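Local coordinates for protein mRNA interferase (Mycobacterium tuberculosis, PDB 6L2A) that probably acts as the RNA-cleaving toxin of a type II toxin-antitoxin system of the MazF family, here in a mutant form, at residues A[10-15]-A[94-100]; A[29-34]-A[50-55]; A[63-67]-A[109-113]; A[68-74]-A[100-106]. The protein carries 6 engineered substitutions. All coordinates share one frame. Residue numbers count along the deposited sequence, not the author numbering.

Contact 1 (A[10-15]-A[94-100]); sequences EIWQVS and ALLRPIG. Engineered in segment 10-15: Ser15 (natural residue Asp). Engineered in segment 94-100: Ala94 (natural residue Arg).
Strands 10-14 and 95-100 pair antiparallel in the SH3-like PemK/MazF barrel, their axes 4.3 Å apart and 144° between their N-to-C directions. Two classic beta bulges interrupt the pairing: Ile99 and Gly100 both face Ile11, and Leu96 and Arg97 both face Gln13, where Leu96 (psi -59°) and Ile99 (psi -40°) leave the extended conformation. Trp12-Pro98 and Val14-Leu95 are the non-hydrogen-bonded pairs. Ile11 N donates to Gly100 O (2.8 Å), while Ile11 O accepts from Ile99 N (2.7 Å) and Gly100 N (3.2 Å). Gln13 N donates to Arg97 O (2.8 Å), and Gln13 O accepts from Leu96 N (3.0 Å) and weakly from Arg97 N (3.5 Å). Ser15 N donates to Ala94 O (3.0 Å); both residues are engineered. Trp12 (chi1 m) is sandwiched by CH-pi contacts: Leu95 CD1 lies 4.3 Å from the centroid of its six-membered ring on one face, Pro98 CB 3.9 Å on the other. Val14 CG1 meets Leu95 CD2 at 3.6 Å. Trp12 NE1 donates to Glu10 OE2 at 2.8 Å.

Contact 2 (A[29-34]-A[50-55]); sequences PAVVVS and ITVVPV
Valines dominate the apolar centre of this antiparallel pair, neighbouring strands of the SH3-like PemK/MazF barrel joined through helix 36-45, not a tight hairpin. Val31 and Val53, both t, form the hydrogen-bonded pair on one face, where Val31 CG2 meets Val55 CG2 and Val33 CG1 meets Val53 CG2, each at 3.7 Å. On the opposite face, Ala30 CB rests 3.7 Å from Val52 CB and Val32 CG1 3.7 Å from Ile50 CG2; Ala30-Pro54 and Val32-Val52 are non-hydrogen-bonded pairs. The strand axes approach to 4.2 Å, with 138° between directions. Val31 N donates to Val53 O (2.8 Å), Val53 N to Val31 O (2.7 Å) and Val55 N to Pro29 O (3.0 Å). Val33 leaves the extended conformation (psi -6°), bringing its own N (2.9 Å) and Ser34 N (3.3 Å) onto Thr51 O. Ser34 OG accepts from Thr51 N (3.2 Å) and hydrogen-bonds Asn39; Thr51 OG1 hydrogen-bonds His117 of the second subunit. Strand 10-14 flanks strand 28-32, and helix 104-117 packs Leu110 and Leu114 on Val31, Val33 and Val53.

Contact 3 (A[63-67]-A[109-113]); sequences YPFQV and QLDEA
Val67, Ala113 and Gln109 carry most of this packing, in which the start of strand 66-69 and the turn before it lie against helix 104-117. Val67, extended and with chi1 t, points its CA-to-CB bond at the helix. Its CG2 sits 3.6 Å from both Gln109 O and Leu110 CA, 3.8 Å from Ala113 CB and 4.1 Å from Leu110 CD1, thus spanning one helical turn, which Ala113 N closes by bonding Gln109 O at 2.9 Å. Val67 CG1 packs 3.7 Å from Gln109 CB. The small Ala113 lets the turn come close: its CB is 3.7 Å from both Pro64 O and Phe65 C, and the CA atoms of Phe65 and Ala113 are 4.3 Å apart. A type I beta turn from Tyr63 to Gln66 shapes this approach, with Gln66 N bonding Tyr63 O at 2.9 Å and Tyr63 N bonding Gln66 OE1 at 3.0 Å. The CA-to-CB bonds of Phe65 and Gln66 point away from the helix; Gln66 NE2 hydrogen-bonds Glu85 and its OE1 Lys81. No hydrogen bond joins the segments, so van der Waals packing alone sets the C-terminal helix of the MazF fold against this strand.

Contact 4 (A[68-74]-A[100-106]); sequences LLSATTT and GRVSAAE
A buried carboxylate ties a helix start to a bend: Glu106 (chi1 m, chi2 t) extends from helix 104-117, and its OE2 accepts from Ser70 N at 2.9 Å, just after strand 68-69. A water bridges the same OE2 (3.0 Å) to Leu68 O (2.8 Å). Glu106 OE1 accepts from Ser103 N at 3.0 Å, and Ser103 OG from Glu106 N at 3.2 Å, a capping box, so one glutamate caps its own helix and joins the two segments. Ser70 sits at the N-cap of the short, weakly bonded helix about 71-74, its OG accepting a weak bond from Thr72 N (3.1 Å). Thr74 lies close to strand 100-101, in CA-H...O contacts of Gly100 CA with Thr74 O (3.2 Å) and Thr74 CA with Arg101 O (3.4 Å); an ideal CB on Gly100 would clash with Thr74 O. Leu69 CD2 touches Val102 CG1 at 3.8 Å. Both pack on Val31 of strand 28-32, Val102 also on Ile11 of strand 10-14, and Leu69 pairs with Cys80 of strand 80-83.

How the contacts relate
All four contacts reach one antiparallel sheet, and contacts 3 and 4 join it to the C-terminal helix. Contact 2, its centre about 3 Å from the chain centre, is nested inside the loop closed by contact 1, their centres about 9 Å apart, and closes before contacts 3 and 4 open. Contacts 1 and 4 share Gly100; contact 4 is nested inside contact 3, both using strand 66-69 and helix 104-117. The centres of contacts 1 and 3 are about 20 Å apart and their nearest atoms about 8 Å. Contact 2 touches the other three, so helix and sheet pack together over the face that carries Val31 and Val53, and it also faces the second subunit of the dimer.

Contact 1 (A[10-15]-A[94-100])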
loop_
_atom_site.group_PDB
_atom_site.type_symbol
_atom_site.label_atom_id
_atom_site.label_comp_id
_atom_site.label_asym_id
_atom_site.label_seq_id
_atom_site.Cartn_x
_atom_site.Cartn_y
_atom_site.Cartn_z
ATOM N N GLU A 10 -1.142 15.421 -0.258
ATOM C CA GLU A 10 -0.260 16.197 0.600
ATOM C C GLU A 10 1.022 15.426 0.883
ATOM O O GLU A 10 1.041 14.193 0.918
ATOM C CB GLU A 10 -0.951 16.541 1.919
ATOM C CG GLU A 10 -2.066 17.560 1.802
ATOM C CD GLU A 10 -2.583 18.004 3.155
ATOM O OE1 GLU A 10 -3.144 19.115 3.239
ATOM O OE2 GLU A 10 -2.430 17.242 4.135
ATOM N N ILE A 11 2.102 16.174 1.093
ATOM C CA ILE A 11 3.401 15.612 1.443
ATOM C C ILE A 11 3.643 15.883 2.919
ATOM O O ILE A 11 3.640 17.040 3.356
ATOM C CB ILE A 11 4.525 16.199 0.579
ATOM C CG1 ILE A 11 4.250 15.906 -0.892
ATOM C CG2 ILE A 11 5.879 15.630 0.996
ATOM C CD1 ILE A 11 5.201 16.578 -1.817
ATOM N N TRP A 12 3.851 14.817 3.684
ATOM C CA TRP A 12 4.066 14.898 5.117
ATOM C C TRP A 12 5.395 14.257 5.483
ATOM O O TRP A 12 5.828 13.286 4.856
ATOM C CB TRP A 12 2.944 14.196 5.893
ATOM C CG TRP A 12 1.667 14.964 5.976
ATOM C CD1 TRP A 12 0.825 15.271 4.948
ATOM C CD2 TRP A 12 1.073 15.509 7.159
ATOM N NE1 TRP A 12 -0.251 15.984 5.416
ATOM C CE2 TRP A 12 -0.124 16.142 6.771
ATOM C CE3 TRP A 12 1.440 15.527 8.509
ATOM C CZ2 TRP A 12 -0.958 16.787 7.683
ATOM C CZ3 TRP A 12 0.611 16.168 9.415
ATOM C CH2 TRP A 12 -0.574 16.789 8.997
ATOM N N GLN A 13 6.039 14.811 6.503
ATOM C CA GLN A 13 7.116 14.106 7.178
ATOM C C GLN A 13 6.496 13.048 8.080
ATOM O O GLN A 13 5.608 13.353 8.881
ATOM C CB GLN A 13 7.974 15.077 7.989
ATOM C CG GLN A 13 9.261 14.475 8.534
ATOM C CD GLN A 13 10.336 14.316 7.471
ATOM O OE1 GLN A 13 10.094 14.532 6.282
ATOM N NE2 GLN A 13 11.537 13.946 7.901
ATOM N N VAL A 14 6.936 11.798 7.930
ATOM C CA VAL A 14 6.323 10.685 8.639
ATOM C C VAL A 14 7.406 9.846 9.301
ATOM O O VAL A 14 8.564 9.832 8.879
ATOM C CB VAL A 14 5.455 9.799 7.713
ATOM C CG1 VAL A 14 4.386 10.628 7.025
ATOM C CG2 VAL A 14 6.321 9.081 6.688
ATOM N N SER A 15 7.009 9.141 10.355
ATOM C CA SER A 15 7.881 8.187 11.027
ATOM C C SER A 15 7.629 6.799 10.451
ATOM O O SER A 15 6.517 6.271 10.554
ATOM C CB SER A 15 7.637 8.198 12.535
ATOM O OG SER A 15 8.276 7.099 13.157
ATOM N N ALA A 94 1.929 8.622 13.570
ATOM C CA ALA A 94 3.200 8.692 12.862
ATOM C C ALA A 94 3.283 9.877 11.912
ATOM O O ALA A 94 4.357 10.125 11.355
ATOM C CB ALA A 94 3.450 7.393 12.087
ATOM N N LEU A 95 2.185 10.601 11.704
ATOM C CA LEU A 95 2.216 11.844 10.943
ATOM C C LEU A 95 2.852 12.927 11.802
ATOM O O LEU A 95 2.341 13.250 12.881
ATOM C CB LEU A 95 0.808 12.254 10.518
ATOM C CG LEU A 95 0.195 11.600 9.281
ATOM C CD1 LEU A 95 -1.169 12.210 8.995
ATOM C CD2 LEU A 95 1.109 11.756 8.082
ATOM N N LEU A 96 3.967 13.488 11.333
ATOM C CA LEU A 96 4.732 14.450 12.119
ATOM C C LEU A 96 4.390 15.889 11.751
ATOM O O LEU A 96 3.940 16.659 12.605
ATOM C CB LEU A 96 6.232 14.178 11.951
ATOM C CG LEU A 96 6.631 12.754 12.356
ATOM C CD1 LEU A 96 8.079 12.440 12.023
ATOM C CD2 LEU A 96 6.357 12.510 13.824
ATOM N N ARG A 97 4.572 16.264 10.485
ATOM C CA ARG A 97 4.290 17.627 10.060
ATOM C C ARG A 97 4.052 17.635 8.558
ATOM O O ARG A 97 4.630 16.813 7.840
ATOM C CB ARG A 97 5.445 18.575 10.425
ATOM C CG ARG A 97 6.668 18.423 9.539
ATOM C CD ARG A 97 7.905 19.065 10.145
ATOM N NE ARG A 97 9.119 18.429 9.646
ATOM C CZ ARG A 97 9.707 18.741 8.495
ATOM N NH1 ARG A 97 9.194 19.690 7.722
ATOM N NH2 ARG A 97 10.808 18.106 8.116
ATOM N N PRO A 98 3.203 18.529 8.063
ATOM C CA PRO A 98 3.035 18.667 6.614
ATOM C C PRO A 98 4.162 19.483 6.005
ATOM O O PRO A 98 4.677 20.430 6.603
ATOM C CB PRO A 98 1.695 19.399 6.488
ATOM C CG PRO A 98 1.618 20.221 7.730
ATOM C CD PRO A 98 2.306 19.424 8.814
ATOM N N ILE A 99 4.539 19.099 4.789
ATOM C CA ILE A 99 5.621 19.745 4.063
ATOM C C ILE A 99 5.106 20.511 2.853
ATOM O O ILE A 99 5.567 21.620 2.570
ATOM C CB ILE A 99 6.683 18.704 3.647
ATOM C CG1 ILE A 99 7.328 18.080 4.885
ATOM C CG2 ILE A 99 7.736 19.330 2.745
ATOM C CD1 ILE A 99 8.233 16.909 4.575
ATOM N N GLY A 100 4.144 19.942 2.135
ATOM C CA GLY A 100 3.588 20.582 0.964
ATOM C C GLY A 100 2.564 19.710 0.273
ATOM O O GLY A 100 1.823 18.971 0.928
#

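Contact 2 (A[29-34]-A[50-55])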
loop_
_atom_site.group_PDB
_atom_site.type_symbol
_atom_site.label_atom_id
_atom_site.label_comp_id
_atom_site.label_asym_id
_atom_site.label_seq_id
_atom_site.Cartn_x
_atom_site.Cartn_y
_atom_site.Cartn_z
ATOM N N PRO A 29 9.869 12.046 4.076
ATOM C CA PRO A 29 8.654 12.577 3.452
ATOM C C PRO A 29 7.889 11.481 2.725
ATOM O O PRO A 29 8.458 10.487 2.269
ATOM C CB PRO A 29 9.192 13.627 2.474
ATOM C CG PRO A 29 10.547 13.117 2.111
ATOM C CD PRO A 29 11.088 12.467 3.361
ATOM N N ALA A 30 6.577 11.674 2.625
ATOM C CA ALA A 30 5.719 10.700 1.966
ATOM C C ALA A 30 4.456 11.395 1.485
ATOM O O ALA A 30 4.049 12.419 2.039
ATOM C CB ALA A 30 5.370 9.534 2.899
ATOM N N VAL A 31 3.848 10.829 0.444
ATOM C CA VAL A 31 2.620 11.354 -0.147
ATOM C C VAL A 31 1.435 10.567 0.396
ATOM O O VAL A 31 1.421 9.332 0.332
ATOM C CB VAL A 31 2.660 11.276 -1.684
ATOM C CG1 VAL A 31 1.398 11.897 -2.280
ATOM C CG2 VAL A 31 3.911 11.954 -2.227
ATOM N N VAL A 32 0.436 11.278 0.919
ATOM C CA VAL A 32 -0.801 10.635 1.349
ATOM C C VAL A 32 -1.576 10.163 0.126
ATOM O O VAL A 32 -1.865 10.952 -0.783
ATOM C CB VAL A 32 -1.645 11.602 2.191
ATOM C CG1 VAL A 32 -2.953 10.940 2.594
ATOM C CG2 VAL A 32 -0.866 12.075 3.416
ATOM N N VAL A 33 -1.930 8.876 0.100
ATOM C CA VAL A 33 -2.640 8.323 -1.052
ATOM C C VAL A 33 -3.917 7.594 -0.645
ATOM O O VAL A 33 -4.689 7.157 -1.507
ATOM C CB VAL A 33 -1.730 7.396 -1.880
ATOM C CG1 VAL A 33 -0.572 8.184 -2.472
ATOM C CG2 VAL A 33 -1.225 6.234 -1.034
ATOM N N SER A 34 -4.156 7.445 0.654
ATOM C CA SER A 34 -5.459 6.956 1.080
ATOM C C SER A 34 -6.529 7.992 0.738
ATOM O O SER A 34 -6.271 9.197 0.726
ATOM C CB SER A 34 -5.464 6.644 2.579
ATOM O OG SER A 34 -4.826 7.659 3.335
ATOM N N ILE A 50 -3.438 5.774 7.930
ATOM C CA ILE A 50 -3.289 6.511 6.682
ATOM C C ILE A 50 -2.342 5.708 5.804
ATOM O O ILE A 50 -1.451 5.016 6.304
ATOM C CB ILE A 50 -2.745 7.940 6.918
ATOM C CG1 ILE A 50 -3.550 8.636 8.015
ATOM C CG2 ILE A 50 -2.774 8.764 5.639
ATOM C CD1 ILE A 50 -4.995 8.883 7.643
ATOM N N THR A 51 -2.540 5.781 4.492
ATOM C CA THR A 51 -1.665 5.102 3.549
ATOM C C THR A 51 -0.825 6.143 2.822
ATOM O O THR A 51 -1.361 7.134 2.319
ATOM C CB THR A 51 -2.471 4.259 2.561
ATOM O OG1 THR A 51 -3.210 3.267 3.284
ATOM C CG2 THR A 51 -1.544 3.569 1.586
ATOM N N VAL A 52 0.492 5.926 2.793
ATOM C CA VAL A 52 1.427 6.902 2.254
ATOM C C VAL A 52 2.367 6.231 1.263
ATOM O O VAL A 52 2.590 5.019 1.295
ATOM C CB VAL A 52 2.246 7.603 3.362
ATOM C CG1 VAL A 52 1.322 8.339 4.324
ATOM C CG2 VAL A 52 3.116 6.594 4.100
ATOM N N VAL A 53 2.927 7.052 0.382
ATOM C CA VAL A 53 3.939 6.631 -0.583
ATOM C C VAL A 53 5.233 7.378 -0.277
ATOM O O VAL A 53 5.280 8.609 -0.411
ATOM C CB VAL A 53 3.463 6.880 -2.022
ATOM C CG1 VAL A 53 4.615 6.763 -2.992
ATOM C CG2 VAL A 53 2.360 5.896 -2.384
ATOM N N PRO A 54 6.291 6.688 0.144
ATOM C CA PRO A 54 7.529 7.384 0.510
ATOM C C PRO A 54 8.175 8.068 -0.682
ATOM O O PRO A 54 8.011 7.663 -1.835
ATOM C CB PRO A 54 8.424 6.262 1.053
ATOM C CG PRO A 54 7.483 5.167 1.426
ATOM C CD PRO A 54 6.357 5.251 0.444
ATOM N N VAL A 55 8.932 9.116 -0.378
ATOM C CA VAL A 55 9.558 9.974 -1.372
ATOM C C VAL A 55 11.057 10.007 -1.102
ATOM O O VAL A 55 11.483 10.060 0.056
ATOM C CB VAL A 55 8.938 11.387 -1.327
ATOM C CG1 VAL A 55 9.778 12.369 -2.084
ATOM C CG2 VAL A 55 7.529 11.357 -1.895
#

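Contact 3 (A[63-67]-A[109-113])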
loop_
_atom_site.group_PDB
_atom_site.type_symbol
_atom_site.label_atom_id
_atom_site.label_comp_id
_atom_site.label_asym_id
_atom_site.label_seq_id
_atom_site.Cartn_x
_atom_site.Cartn_y
_atom_site.Cartn_z
ATOM N N TYR A 63 11.432 4.747 -12.360
ATOM C CA TYR A 63 10.709 3.628 -12.939
ATOM C C TYR A 63 9.232 3.978 -13.117
ATOM O O TYR A 63 8.744 4.952 -12.543
ATOM C CB TYR A 63 10.883 2.402 -12.049
ATOM C CG TYR A 63 12.237 1.751 -12.203
ATOM C CD1 TYR A 63 13.275 2.050 -11.334
ATOM C CD2 TYR A 63 12.481 0.850 -13.232
ATOM C CE1 TYR A 63 14.518 1.462 -11.477
ATOM C CE2 TYR A 63 13.717 0.256 -13.383
ATOM C CZ TYR A 63 14.731 0.565 -12.503
ATOM O OH TYR A 63 15.966 -0.023 -12.651
ATOM N N PRO A 64 8.493 3.205 -13.923
ATOM C CA PRO A 64 7.087 3.563 -14.182
ATOM C C PRO A 64 6.183 3.416 -12.970
ATOM O O PRO A 64 5.066 3.951 -12.989
ATOM C CB PRO A 64 6.671 2.597 -15.300
ATOM C CG PRO A 64 7.927 1.984 -15.798
ATOM C CD PRO A 64 8.888 2.000 -14.673
ATOM N N PHE A 65 6.611 2.696 -11.935
ATOM C CA PHE A 65 5.898 2.651 -10.668
ATOM C C PHE A 65 6.359 3.747 -9.715
ATOM O O PHE A 65 6.092 3.668 -8.511
ATOM C CB PHE A 65 6.049 1.272 -10.019
ATOM C CG PHE A 65 7.453 0.736 -10.043
ATOM C CD1 PHE A 65 8.345 1.043 -9.029
ATOM C CD2 PHE A 65 7.877 -0.085 -11.076
ATOM C CE1 PHE A 65 9.634 0.546 -9.047
ATOM C CE2 PHE A 65 9.169 -0.585 -11.099
ATOM C CZ PHE A 65 10.046 -0.270 -10.083
ATOM N N GLN A 66 7.053 4.759 -10.233
ATOM C CA GLN A 66 7.515 5.901 -9.464
ATOM C C GLN A 66 7.197 7.167 -10.247
ATOM O O GLN A 66 7.037 7.134 -11.469
ATOM C CB GLN A 66 9.019 5.807 -9.169
ATOM C CG GLN A 66 9.438 4.477 -8.553
ATOM C CD GLN A 66 10.941 4.272 -8.563
ATOM O OE1 GLN A 66 11.648 4.836 -9.396
ATOM N NE2 GLN A 66 11.433 3.451 -7.640
ATOM N N VAL A 67 7.096 8.290 -9.538
ATOM C CA VAL A 67 6.669 9.551 -10.140
ATOM C C VAL A 67 7.632 10.655 -9.727
ATOM O O VAL A 67 7.834 10.894 -8.531
ATOM C CB VAL A 67 5.229 9.924 -9.748
ATOM C CG1 VAL A 67 4.830 11.243 -10.400
ATOM C CG2 VAL A 67 4.262 8.819 -10.154
ATOM N N GLN A 109 -0.490 11.158 -12.141
ATOM C CA GLN A 109 0.615 10.257 -12.449
ATOM C C GLN A 109 0.804 9.223 -11.345
ATOM O O GLN A 109 1.048 8.044 -11.625
ATOM C CB GLN A 109 1.902 11.052 -12.658
ATOM C CG GLN A 109 2.050 11.659 -14.044
ATOM C CD GLN A 109 3.391 12.339 -14.230
ATOM O OE1 GLN A 109 4.170 11.972 -15.112
ATOM N NE2 GLN A 109 3.671 13.333 -13.395
ATOM N N LEU A 110 0.696 9.648 -10.084
ATOM C CA LEU A 110 0.824 8.705 -8.980
ATOM C C LEU A 110 -0.315 7.694 -8.975
ATOM O O LEU A 110 -0.105 6.533 -8.608
ATOM C CB LEU A 110 0.884 9.455 -7.649
ATOM C CG LEU A 110 1.196 8.634 -6.398
ATOM C CD1 LEU A 110 2.404 7.726 -6.620
ATOM C CD2 LEU A 110 1.444 9.574 -5.231
ATOM N N ASP A 111 -1.520 8.106 -9.381
ATOM C CA ASP A 111 -2.608 7.145 -9.535
ATOM C C ASP A 111 -2.233 6.047 -10.522
ATOM O O ASP A 111 -2.481 4.862 -10.270
ATOM C CB ASP A 111 -3.888 7.844 -9.994
ATOM C CG ASP A 111 -4.450 8.793 -8.953
ATOM O OD1 ASP A 111 -4.023 8.730 -7.780
ATOM O OD2 ASP A 111 -5.337 9.596 -9.311
ATOM N N GLU A 112 -1.629 6.423 -11.653
ATOM C CA GLU A 112 -1.243 5.430 -12.650
ATOM C C GLU A 112 -0.118 4.540 -12.140
ATOM O O GLU A 112 -0.109 3.331 -12.400
ATOM C CB GLU A 112 -0.838 6.123 -13.950
ATOM C CG GLU A 112 -2.000 6.751 -14.694
ATOM C CD GLU A 112 -3.012 5.722 -15.151
ATOM O OE1 GLU A 112 -2.609 4.747 -15.819
ATOM O OE2 GLU A 112 -4.210 5.885 -14.840
ATOM N N ALA A 113 0.842 5.118 -11.413
ATOM C CA ALA A 113 1.929 4.320 -10.852
ATOM C C ALA A 113 1.406 3.335 -9.814
ATOM O O ALA A 113 1.885 2.197 -9.728
ATOM C CB ALA A 113 2.991 5.233 -10.242
#

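Contact 4 (A[68-74]-A[100-106])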
loop_
_atom_site.group_PDB
_atom_site.type_symbol
_atom_site.label_atom_id
_atom_site.label_comp_id
_atom_site.label_asym_id
_atom_site.label_seq_id
_atom_site.Cartn_x
_atom_site.Cartn_y
_atom_site.Cartn_z
ATOM N N LEU A 68 8.205 11.340 -10.713
ATOM C CA LEU A 68 9.060 12.489 -10.444
ATOM C C LEU A 68 8.232 13.645 -9.894
ATOM O O LEU A 68 7.227 14.041 -10.493
ATOM C CB LEU A 68 9.782 12.912 -11.723
ATOM C CG LEU A 68 10.607 14.203 -11.702
ATOM C CD1 LEU A 68 11.857 14.035 -10.860
ATOM C CD2 LEU A 68 10.963 14.628 -13.117
ATOM N N LEU A 69 8.651 14.183 -8.750
ATOM C CA LEU A 69 7.965 15.291 -8.093
ATOM C C LEU A 69 8.855 16.527 -8.147
ATOM O O LEU A 69 9.946 16.535 -7.568
ATOM C CB LEU A 69 7.617 14.941 -6.645
ATOM C CG LEU A 69 6.760 13.690 -6.429
ATOM C CD1 LEU A 69 6.545 13.429 -4.945
ATOM C CD2 LEU A 69 5.429 13.827 -7.153
ATOM N N SER A 70 8.386 17.566 -8.835
ATOM C CA SER A 70 9.184 18.773 -9.015
ATOM C C SER A 70 9.280 19.571 -7.718
ATOM O O SER A 70 8.308 19.692 -6.968
ATOM C CB SER A 70 8.584 19.645 -10.118
ATOM O OG SER A 70 8.748 21.022 -9.820
ATOM N N ALA A 71 10.466 20.135 -7.468
ATOM C CA ALA A 71 10.682 20.915 -6.252
ATOM C C ALA A 71 9.839 22.184 -6.233
ATOM O O ALA A 71 9.425 22.638 -5.159
ATOM C CB ALA A 71 12.164 21.263 -6.111
ATOM N N THR A 72 9.561 22.761 -7.405
ATOM C CA THR A 72 8.858 24.036 -7.506
ATOM C C THR A 72 7.406 23.972 -7.036
ATOM O O THR A 72 6.728 25.003 -7.066
ATOM C CB THR A 72 8.909 24.542 -8.951
ATOM O OG1 THR A 72 8.075 23.720 -9.777
ATOM C CG2 THR A 72 10.336 24.499 -9.486
ATOM N N THR A 73 6.909 22.807 -6.611
ATOM C CA THR A 73 5.524 22.657 -6.177
ATOM C C THR A 73 5.362 21.940 -4.843
ATOM O O THR A 73 4.340 22.144 -4.177
ATOM C CB THR A 73 4.704 21.893 -7.233
ATOM O OG1 THR A 73 5.252 20.580 -7.419
ATOM C CG2 THR A 73 4.704 22.627 -8.564
ATOM N N THR A 74 6.334 21.135 -4.419
ATOM C CA THR A 74 6.134 20.162 -3.352
ATOM C C THR A 74 6.493 20.679 -1.965
ATOM O O THR A 74 6.101 20.061 -0.968
ATOM C CB THR A 74 6.967 18.911 -3.638
ATOM O OG1 THR A 74 8.338 19.288 -3.810
ATOM C CG2 THR A 74 6.472 18.228 -4.898
ATOM N N GLY A 100 4.144 19.942 2.135
ATOM C CA GLY A 100 3.588 20.582 0.964
ATOM C C GLY A 100 2.564 19.710 0.273
ATOM O O GLY A 100 1.823 18.971 0.928
ATOM N N ARG A 101 2.523 19.775 -1.054
ATOM C CA ARG A 101 1.509 19.072 -1.821
ATOM C C ARG A 101 2.035 18.818 -3.222
ATOM O O ARG A 101 2.752 19.653 -3.779
ATOM C CB ARG A 101 0.219 19.893 -1.882
ATOM C CG ARG A 101 -1.019 19.136 -2.295
ATOM C CD ARG A 101 -2.129 20.129 -2.588
ATOM N NE ARG A 101 -1.588 21.368 -3.145
ATOM C CZ ARG A 101 -1.496 21.621 -4.447
ATOM N NH1 ARG A 101 -1.919 20.722 -5.326
ATOM N NH2 ARG A 101 -0.989 22.772 -4.872
ATOM N N VAL A 102 1.683 17.669 -3.788
ATOM C CA VAL A 102 1.950 17.432 -5.201
ATOM C C VAL A 102 0.840 18.078 -6.019
ATOM O O VAL A 102 -0.290 18.251 -5.546
ATOM C CB VAL A 102 2.080 15.926 -5.509
ATOM C CG1 VAL A 102 3.080 15.273 -4.562
ATOM C CG2 VAL A 102 0.722 15.233 -5.428
ATOM N N SER A 103 1.162 18.460 -7.252
ATOM C CA SER A 103 0.147 19.039 -8.117
ATOM C C SER A 103 -0.863 17.972 -8.532
ATOM O O SER A 103 -0.632 16.768 -8.384
ATOM C CB SER A 103 0.787 19.668 -9.355
ATOM O OG SER A 103 1.328 18.672 -10.205
ATOM N N ALA A 104 -2.002 18.427 -9.057
ATOM C CA ALA A 104 -3.020 17.482 -9.501
ATOM C C ALA A 104 -2.518 16.613 -10.649
ATOM O O ALA A 104 -2.946 15.460 -10.788
ATOM C CB ALA A 104 -4.291 18.228 -9.908
ATOM N N ALA A 105 -1.613 17.139 -11.478
ATOM C CA ALA A 105 -1.047 16.331 -12.554
ATOM C C ALA A 105 -0.094 15.275 -12.006
ATOM O O ALA A 105 -0.077 14.135 -12.487
ATOM C CB ALA A 105 -0.338 17.228 -13.568
ATOM N N GLU A 106 0.710 15.635 -11.004
ATOM C CA GLU A 106 1.582 14.649 -10.376
ATOM C C GLU A 106 0.770 13.573 -9.664
ATOM O O GLU A 106 1.142 12.395 -9.678
ATOM C CB GLU A 106 2.542 15.340 -9.406
ATOM C CG GLU A 106 3.661 16.119 -10.093
ATOM C CD GLU A 106 4.385 17.060 -9.148
ATOM O OE1 GLU A 106 3.823 17.386 -8.081
ATOM O OE2 GLU A 106 5.521 17.472 -9.468
HETATM O O HOH W 1 6.806 16.364 -11.928
#